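Local coordinates for hypothetical protein yiiX (Escherichia coli, PDB 2IF6), which is of unestablished function but is probably a hydrolase of the permuted papain-like amidase (C92) family, at residues Val46-Ala49 / Tyr55-Leu58. Numbering follows the deposited sequence.
Sequences VFEA and YTPL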
loop_
_atom_site.group_PDB
_atom_site.type_symbol
_atom_site.label_atom_id
_atom_site.label_comp_id
_atom_site.label_asym_id
_atom_site.label_seq_id
_atom_site.Cartn_x
_atom_site.Cartn_y
_atom_site.Cartn_z
ATOM N N VAL A 46 -5.463 -8.294 -7.119
ATOM C CA VAL A 46 -4.906 -7.265 -6.258
ATOM C C VAL A 46 -4.659 -6.003 -7.112
ATOM O O VAL A 46 -3.833 -6.010 -8.056
ATOM C CB VAL A 46 -3.595 -7.735 -5.526
ATOM C CG1 VAL A 46 -2.999 -6.580 -4.682
ATOM C CG2 VAL A 46 -3.870 -8.974 -4.664
ATOM N N PHE A 47 -5.389 -4.932 -6.781
ATOM C CA PHE A 47 -5.196 -3.607 -7.380
ATOM C C PHE A 47 -3.993 -2.982 -6.685
ATOM O O PHE A 47 -4.019 -2.818 -5.453
ATOM C CB PHE A 47 -6.449 -2.769 -7.056
ATOM C CG PHE A 47 -6.339 -1.306 -7.385
ATOM C CD1 PHE A 47 -6.571 -0.856 -8.691
ATOM C CD2 PHE A 47 -6.062 -0.358 -6.377
ATOM C CE1 PHE A 47 -6.530 0.510 -9.027
ATOM C CE2 PHE A 47 -5.999 1.038 -6.709
ATOM C CZ PHE A 47 -6.240 1.459 -8.040
ATOM N N GLU A 48 -2.940 -2.657 -7.448
ATOM C CA GLU A 48 -1.695 -2.161 -6.834
ATOM C C GLU A 48 -0.977 -1.160 -7.726
ATOM O O GLU A 48 -1.091 -1.241 -8.945
ATOM C CB GLU A 48 -0.751 -3.332 -6.556
ATOM C CG GLU A 48 -0.502 -4.184 -7.834
ATOM C CD GLU A 48 0.609 -5.195 -7.668
ATOM O OE1 GLU A 48 1.368 -5.119 -6.677
ATOM O OE2 GLU A 48 0.759 -6.058 -8.556
ATOM N N ALA A 49 -0.257 -0.228 -7.112
ATOM C CA ALA A 49 0.553 0.752 -7.853
ATOM C C ALA A 49 1.953 0.188 -7.914
ATOM O O ALA A 49 2.681 0.238 -6.932
ATOM C CB ALA A 49 0.537 2.089 -7.153
ATOM N N TYR A 55 -4.252 -4.342 -12.088
ATOM C CA TYR A 55 -4.740 -5.551 -11.406
ATOM C C TYR A 55 -3.816 -6.743 -11.637
ATOM O O TYR A 55 -3.393 -7.009 -12.771
ATOM C CB TYR A 55 -6.093 -5.967 -11.958
ATOM C CG TYR A 55 -7.173 -4.922 -11.961
ATOM C CD1 TYR A 55 -7.750 -4.473 -10.768
ATOM C CD2 TYR A 55 -7.665 -4.425 -13.169
ATOM C CE1 TYR A 55 -8.786 -3.552 -10.783
ATOM C CE2 TYR A 55 -8.670 -3.501 -13.204
ATOM C CZ TYR A 55 -9.237 -3.068 -12.015
ATOM O OH TYR A 55 -10.230 -2.139 -12.091
ATOM N N THR A 56 -3.545 -7.481 -10.573
ATOM C CA THR A 56 -2.712 -8.663 -10.619
ATOM C C THR A 56 -3.451 -9.837 -9.984
ATOM O O THR A 56 -3.998 -9.678 -8.902
ATOM C CB THR A 56 -1.434 -8.421 -9.768
ATOM O OG1 THR A 56 -0.734 -7.298 -10.307
ATOM C CG2 THR A 56 -0.535 -9.621 -9.778
ATOM N N PRO A 57 -3.438 -11.029 -10.623
ATOM C CA PRO A 57 -4.073 -12.176 -9.961
ATOM C C PRO A 57 -3.488 -12.431 -8.563
ATOM O O PRO A 57 -2.287 -12.364 -8.361
ATOM C CB PRO A 57 -3.778 -13.342 -10.912
ATOM C CG PRO A 57 -3.614 -12.730 -12.229
ATOM C CD PRO A 57 -2.936 -11.387 -11.972
ATOM N N LEU A 58 -4.350 -12.672 -7.596
ATOM C CA LEU A 58 -3.916 -12.839 -6.196
ATOM C C LEU A 58 -2.798 -13.889 -5.998
ATOM O O LEU A 58 -1.843 -13.673 -5.264
ATOM C CB LEU A 58 -5.125 -13.163 -5.311
ATOM C CG LEU A 58 -4.824 -13.453 -3.840
ATOM C CD1 LEU A 58 -4.241 -12.171 -3.158
ATOM C CD2 LEU A 58 -6.103 -13.886 -3.132
#
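The hydroxyl of T56 donates to the carboxylate of E48, OG1 to OE2 at 2.6 Å, meeting that oxygen on its anti side and 17° out of the carboxylate plane. E48 CG sits between the backbone N and carbonyl carbon (chi1 54°), and the extended chain beyond it carries the carboxylate across to T56. The other oxygen, OE1, is hydrogen-bonded to H33 NE2 and weakly to W61 NE1, so both carboxylate oxygens are held and the group's rotation is restrained. C112, H33 and E48 are placed as in a Cys-His-Glu triad, which would fit a permuted papain-like amidase, though the role is unconfirmed; T56 would then be a second-shell residue orienting the carboxylate. The frame is an antiparallel beta hairpin of strands 43-49 and 53-57, the latter an outermost strand of the sheet. V46 and T56 form a hydrogen-bonded pair of it: V46 N reaches T56 O at 2.7 Å and nearly straight (171°), while T56 N to V46 O, at 2.9 Å, is more bent. On the face shared by V46 and T56, V46 CG2, the branch lying beside the backbone N, is turned to L58 and meets its CD1 at 3.6 Å, just past P57, the N-cap of helix 58-63. On the other face, F47 and Y55, a non-hydrogen-bonded pair, bring their rings together obliquely, F47 CD1 to Y55 CE1 at 4.1 Å; F47 packs on V115 and V119 of helix 112-124, and Y55 makes a cation-pi contact with R40.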